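Local atomic coordinates of conserved hypothetical protein (Staphylococcus aureus subsp. aureus, PDB entry 2AP3), a protein that is of unknown function but folds as an elongated bundle of helices and belongs to a family of putative cell-wall binding lipoproteins. Residues Asp76-Glu81 with Lys134-Ala139; Asn141-Leu146 with Gln169-Leu174. All blocks are in the same frame, centred on the assembly; numbering follows the deposited sequence.

Contact 1: Asp76-Glu81 with Lys134-Ala139; sequences DDRLKE and KAYKKA
Leu-79 and Lys-137 are the nearest residues of the two segments, their CA atoms 6.7 Å apart. One methyl does the touching. CD2 of Leu-79 lies 3.9 Å from CA of Lys-137 and equally far from its CG, so it rests on the root of the lysine side chain. Beyond CG the lysine chain turns off at the CG-CD bond (chi3 -77°), and NZ makes a salt bridge with Glu-86.

The second touch is between Arg-78 and Tyr-136. The hydroxyl OH of Tyr-136 sits 3.8 Å from CB of Arg-78, a packing contact. With CG anti to the backbone N (chi1 177°), the tyrosine ring reaches across to helix 61-96, where it also meets the ring of Phe-82. A water joins the two polar ends. It accepts a hydrogen bond from NH1 of Arg-78 at 2.9 Å and is hydrogen-bonded to OH of Tyr-136 at 2.8 Å. It lies in the plane of both the guanidinium and the ring.

Further out, NE of Arg-78 is bonded to Asn-74 on its own helix. Ile-42 of helix 33-50 packs on Tyr-136, while Leu-45 packs on Arg-78. Residues 76-81 and 134-139 make no direct hydrogen bond with each other. Carbon packing and one bridging water join them, and the salt bridges that link this antiparallel helix pair each have a partner beyond these segments.

Contact 2: Asn141-Leu146 with Gln169-Leu174; sequences NSEKTL and QNYKKL
Glu-143 and Tyr-171 form the shorter of two side-chain hydrogen bonds that join residues 141-146 to 169-174, on helices 109-150 and 157-195, an antiparallel pair in the helical bundle. OH of Tyr-171 donates to OE2 of Glu-143 at 2.8 Å. The hydroxyl meets OE2 from above the carboxylate, 51° out of its plane. The carboxylate carbon CD sits at the ring edge, in the plane of the ring. Glu-143 is extended beyond CG (chi2 169°), which carries its carboxylate out to the tyrosine.

The second bond runs from ND2 of Asn-170 to OG of Ser-142, 3.1 Å long and fairly straight at 159°. The serine oxygen stays almost within the plane of the asparagine amide. This OG is also hydrogen-bonded to the backbone O of Ala-139, one turn back, which probably helps fix its rotation.

Each end of this pairing has further support. OE1 of Glu-143 is taken by NH2 of Arg-78 on helix 61-96, and the arginine charge probably favours an ionised carboxylate. Ile-167 packs against both Ser-142 and Glu-143, while Tyr-171 leans on Ala-139. Beside the bonded hydroxyl, CE2 of Tyr-171 lies 3.1 Å from OE2 of Glu-143.

How the contacts relate
Helix 109-150 takes part in both contacts, facing helix 61-96 in contact 1 and helix 157-195 in contact 2. The centres of the two contacts are about 10 Å apart; that of contact 1 is about 11 Å from the chain centre, that of contact 2 about 17 Å. Both are partly buried. Two of the four touching residues are buried in contact 2, one in contact 1. The chemistry differs: contact 1 relies on aliphatic packing and a bridging water, contact 2 on direct hydrogen bonds. A salt bridge from Asp-76 to Lys-144 connects them. So does Glu-143, whose two carboxylate oxygens reach Arg-78 and Tyr-171 and tie helices 61-96, 109-150 and 157-195.

Contact 1: Asp76-Glu81 with Lys134-Ala139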
loop_
_atom_site.group_PDB
_atom_site.type_symbol
_atom_site.label_atom_id
_atom_site.label_comp_id
_atom_site.label_asym_id
_atom_site.label_seq_id
_atom_site.Cartn_x
_atom_site.Cartn_y
_atom_site.Cartn_z
ATOM N N ASP A 76 7.617 14.847 6.656
ATOM C CA ASP A 76 6.506 14.691 7.628
ATOM C C ASP A 76 5.148 14.610 6.932
ATOM O O ASP A 76 4.293 13.796 7.303
ATOM C CB ASP A 76 6.493 15.811 8.686
ATOM C CG ASP A 76 7.665 15.743 9.610
ATOM O OD1 ASP A 76 8.216 14.647 9.840
ATOM O OD2 ASP A 76 8.033 16.818 10.143
ATOM N N ASP A 77 4.962 15.444 5.914
ATOM C CA ASP A 77 3.676 15.541 5.246
ATOM C C ASP A 77 3.379 14.252 4.497
ATOM O O ASP A 77 2.249 13.774 4.478
ATOM C CB ASP A 77 3.688 16.713 4.244
ATOM C CG ASP A 77 3.614 18.063 4.913
ATOM O OD1 ASP A 77 3.336 18.136 6.125
ATOM O OD2 ASP A 77 3.873 19.058 4.182
ATOM N N ARG A 78 4.404 13.687 3.877
ATOM C CA ARG A 78 4.214 12.435 3.144
ATOM C C ARG A 78 3.904 11.294 4.098
ATOM O O ARG A 78 2.985 10.513 3.872
ATOM C CB ARG A 78 5.437 12.130 2.278
ATOM C CG ARG A 78 5.508 13.058 1.063
ATOM C CD ARG A 78 6.752 12.785 0.200
ATOM N NE ARG A 78 8.009 13.198 0.831
ATOM C CZ ARG A 78 9.107 12.450 0.884
ATOM N NH1 ARG A 78 9.137 11.235 0.343
ATOM N NH2 ARG A 78 10.197 12.939 1.472
ATOM N N LEU A 79 4.641 11.218 5.206
ATOM C CA LEU A 79 4.322 10.207 6.205
ATOM C C LEU A 79 2.919 10.365 6.792
ATOM O O LEU A 79 2.204 9.363 7.021
ATOM C CB LEU A 79 5.359 10.252 7.326
ATOM C CG LEU A 79 6.745 9.762 6.935
ATOM C CD1 LEU A 79 7.800 10.195 7.960
ATOM C CD2 LEU A 79 6.773 8.208 6.726
ATOM N N LYS A 80 2.505 11.599 7.032
ATOM C CA LYS A 80 1.186 11.844 7.612
ATOM C C LYS A 80 0.108 11.391 6.614
ATOM O O LYS A 80 -0.853 10.678 6.976
ATOM C CB LYS A 80 1.033 13.319 7.963
ATOM C CG LYS A 80 -0.304 13.696 8.609
ATOM C CD LYS A 80 -0.572 12.886 9.879
ATOM C CE LYS A 80 0.465 13.206 10.959
ATOM N NZ LYS A 80 0.304 12.400 12.223
ATOM N N GLU A 81 0.253 11.788 5.353
ATOM C CA GLU A 81 -0.703 11.350 4.344
ATOM C C GLU A 81 -0.719 9.821 4.239
ATOM O O GLU A 81 -1.788 9.205 4.143
ATOM C CB GLU A 81 -0.386 12.033 2.995
ATOM C CG GLU A 81 -1.435 11.840 1.914
ATOM C CD GLU A 81 -2.843 12.310 2.287
ATOM O OE1 GLU A 81 -3.029 13.271 3.083
ATOM O OE2 GLU A 81 -3.779 11.722 1.725
ATOM N N LYS A 134 6.074 -0.671 6.131
ATOM C CA LYS A 134 7.320 -0.563 6.894
ATOM C C LYS A 134 8.452 -0.033 5.994
ATOM O O LYS A 134 9.225 0.847 6.380
ATOM C CB LYS A 134 7.712 -1.919 7.503
ATOM C CG LYS A 134 8.826 -1.840 8.552
ATOM C CD LYS A 134 9.028 -3.212 9.219
ATOM C CE LYS A 134 10.277 -3.256 10.080
ATOM N NZ LYS A 134 10.262 -2.263 11.194
ATOM N N ALA A 135 8.546 -0.574 4.782
ATOM C CA ALA A 135 9.633 -0.201 3.867
ATOM C C ALA A 135 9.473 1.257 3.389
ATOM O O ALA A 135 10.455 1.990 3.267
ATOM C CB ALA A 135 9.672 -1.153 2.678
ATOM N N TYR A 136 8.232 1.664 3.123
ATOM C CA TYR A 136 7.991 3.022 2.678
ATOM C C TYR A 136 8.343 4.013 3.790
ATOM O O TYR A 136 9.084 4.978 3.559
ATOM C CB TYR A 136 6.524 3.202 2.234
ATOM C CG TYR A 136 6.236 4.632 1.838
ATOM C CD1 TYR A 136 6.786 5.167 0.671
ATOM C CD2 TYR A 136 5.472 5.468 2.660
ATOM C CE1 TYR A 136 6.571 6.498 0.315
ATOM C CE2 TYR A 136 5.241 6.828 2.303
ATOM C CZ TYR A 136 5.781 7.317 1.123
ATOM O OH TYR A 136 5.561 8.646 0.775
ATOM N N LYS A 137 7.823 3.773 5.000
ATOM C CA LYS A 137 8.151 4.659 6.133
ATOM C C LYS A 137 9.661 4.739 6.423
ATOM O O LYS A 137 10.191 5.827 6.697
ATOM C CB LYS A 137 7.378 4.242 7.375
ATOM C CG LYS A 137 5.890 4.476 7.216
ATOM C CD LYS A 137 5.141 4.230 8.547
ATOM C CE LYS A 137 4.968 2.788 8.834
ATOM N NZ LYS A 137 4.062 2.675 10.031
ATOM N N LYS A 138 10.348 3.607 6.315
ATOM C CA LYS A 138 11.786 3.598 6.561
ATOM C C LYS A 138 12.467 4.511 5.543
ATOM O O LYS A 138 13.340 5.306 5.887
ATOM C CB LYS A 138 12.328 2.166 6.474
ATOM C CG LYS A 138 13.759 2.058 6.880
ATOM C CD LYS A 138 14.268 0.661 6.614
ATOM C CE LYS A 138 15.730 0.553 6.895
ATOM N NZ LYS A 138 15.967 0.556 8.338
ATOM N N ALA A 139 12.049 4.385 4.287
ATOM C CA ALA A 139 12.671 5.188 3.221
ATOM C C ALA A 139 12.446 6.694 3.469
ATOM O O ALA A 139 13.399 7.488 3.456
ATOM C CB ALA A 139 12.128 4.764 1.872
HETATM O O HOH W 1 7.212 9.668 -1.198
#

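Contact 2: Asn141-Leu146 with Gln169-Leu174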
loop_
_atom_site.group_PDB
_atom_site.type_symbol
_atom_site.label_atom_id
_atom_site.label_comp_id
_atom_site.label_asym_id
_atom_site.label_seq_id
_atom_site.Cartn_x
_atom_site.Cartn_y
_atom_site.Cartn_z
ATOM N N ASN A 141 11.519 8.268 6.213
ATOM C CA ASN A 141 12.239 8.651 7.411
ATOM C C ASN A 141 13.735 8.829 7.177
ATOM O O ASN A 141 14.321 9.737 7.758
ATOM C CB ASN A 141 11.942 7.689 8.548
ATOM C CG ASN A 141 10.612 8.009 9.238
ATOM O OD1 ASN A 141 9.673 7.180 9.297
ATOM N ND2 ASN A 141 10.522 9.213 9.764
ATOM N N SER A 142 14.342 8.012 6.307
ATOM C CA SER A 142 15.791 8.162 6.036
ATOM C C SER A 142 16.104 9.441 5.233
ATOM O O SER A 142 17.195 10.023 5.371
ATOM C CB SER A 142 16.378 6.912 5.373
ATOM O OG SER A 142 15.846 6.767 4.085
ATOM N N GLU A 143 15.119 9.912 4.463
ATOM C CA GLU A 143 15.223 11.223 3.790
ATOM C C GLU A 143 15.196 12.310 4.861
ATOM O O GLU A 143 16.056 13.201 4.881
ATOM C CB GLU A 143 14.093 11.414 2.774
ATOM C CG GLU A 143 14.307 10.529 1.516
ATOM C CD GLU A 143 13.127 10.427 0.557
ATOM O OE1 GLU A 143 11.988 10.736 0.931
ATOM O OE2 GLU A 143 13.355 9.959 -0.592
ATOM N N LYS A 144 14.208 12.216 5.753
ATOM C CA LYS A 144 14.103 13.144 6.866
ATOM C C LYS A 144 15.417 13.242 7.673
ATOM O O LYS A 144 15.868 14.330 8.025
ATOM C CB LYS A 144 12.894 12.841 7.744
ATOM C CG LYS A 144 12.713 13.902 8.870
ATOM C CD LYS A 144 11.452 13.691 9.729
ATOM C CE LYS A 144 11.453 14.599 10.975
ATOM N NZ LYS A 144 10.214 14.341 11.772
ATOM N N THR A 145 16.043 12.098 7.943
ATOM C CA THR A 145 17.318 12.067 8.659
ATOM C C THR A 145 18.402 12.877 7.916
ATOM O O THR A 145 19.144 13.641 8.529
ATOM C CB THR A 145 17.733 10.611 8.859
ATOM O OG1 THR A 145 16.795 10.006 9.748
ATOM C CG2 THR A 145 19.120 10.496 9.441
ATOM N N LEU A 146 18.466 12.722 6.598
ATOM C CA LEU A 146 19.410 13.540 5.829
ATOM C C LEU A 146 19.053 15.023 5.957
ATOM O O LEU A 146 19.943 15.849 6.158
ATOM C CB LEU A 146 19.449 13.108 4.375
ATOM C CG LEU A 146 20.201 14.016 3.387
ATOM C CD1 LEU A 146 21.660 14.231 3.840
ATOM C CD2 LEU A 146 20.146 13.476 1.967
ATOM N N GLN A 169 19.686 2.487 -0.295
ATOM C CA GLN A 169 19.494 1.084 0.071
ATOM C C GLN A 169 18.033 0.834 0.475
ATOM O O GLN A 169 17.426 -0.209 0.146
ATOM C CB GLN A 169 20.425 0.666 1.211
ATOM C CG GLN A 169 20.350 -0.827 1.510
ATOM C CD GLN A 169 20.455 -1.665 0.241
ATOM O OE1 GLN A 169 21.445 -1.580 -0.492
ATOM N NE2 GLN A 169 19.423 -2.467 -0.033
ATOM N N ASN A 170 17.476 1.801 1.188
ATOM C CA ASN A 170 16.089 1.718 1.607
ATOM C C ASN A 170 15.136 1.704 0.443
ATOM O O ASN A 170 14.115 1.006 0.483
ATOM C CB ASN A 170 15.763 2.847 2.581
ATOM C CG ASN A 170 16.496 2.696 3.884
ATOM O OD1 ASN A 170 16.991 1.608 4.215
ATOM N ND2 ASN A 170 16.579 3.783 4.637
ATOM N N TYR A 171 15.490 2.440 -0.613
ATOM C CA TYR A 171 14.657 2.430 -1.825
ATOM C C TYR A 171 14.799 1.124 -2.615
ATOM O O TYR A 171 13.825 0.684 -3.233
ATOM C CB TYR A 171 14.863 3.683 -2.682
ATOM C CG TYR A 171 14.004 4.817 -2.180
ATOM C CD1 TYR A 171 12.626 4.782 -2.351
ATOM C CD2 TYR A 171 14.549 5.878 -1.467
ATOM C CE1 TYR A 171 11.817 5.798 -1.861
ATOM C CE2 TYR A 171 13.759 6.895 -0.978
ATOM C CZ TYR A 171 12.382 6.854 -1.183
ATOM O OH TYR A 171 11.576 7.859 -0.695
ATOM N N LYS A 172 15.974 0.495 -2.566
ATOM C CA LYS A 172 16.186 -0.812 -3.211
ATOM C C LYS A 172 15.267 -1.816 -2.548
ATOM O O LYS A 172 14.581 -2.586 -3.213
ATOM C CB LYS A 172 17.635 -1.294 -3.091
ATOM C CG LYS A 172 18.630 -0.640 -4.061
ATOM C CD LYS A 172 19.999 -1.266 -3.897
ATOM C CE LYS A 172 21.100 -0.356 -4.484
ATOM N NZ LYS A 172 21.478 -0.675 -5.889
ATOM N N LYS A 173 15.255 -1.790 -1.222
ATOM C CA LYS A 173 14.396 -2.666 -0.456
ATOM C C LYS A 173 12.912 -2.370 -0.694
ATOM O O LYS A 173 12.096 -3.304 -0.782
ATOM C CB LYS A 173 14.740 -2.546 1.016
ATOM C CG LYS A 173 16.134 -3.046 1.380
ATOM C CD LYS A 173 16.198 -3.348 2.877
ATOM C CE LYS A 173 16.171 -2.083 3.741
ATOM N NZ LYS A 173 15.516 -2.369 5.056
ATOM N N LEU A 174 12.552 -1.088 -0.792
ATOM C CA LEU A 174 11.159 -0.730 -1.038
ATOM C C LEU A 174 10.704 -1.278 -2.396
ATOM O O LEU A 174 9.577 -1.782 -2.513
ATOM C CB LEU A 174 10.939 0.781 -0.936
ATOM C CG LEU A 174 9.562 1.352 -1.318
ATOM C CD1 LEU A 174 8.447 0.750 -0.448
ATOM C CD2 LEU A 174 9.586 2.873 -1.287
#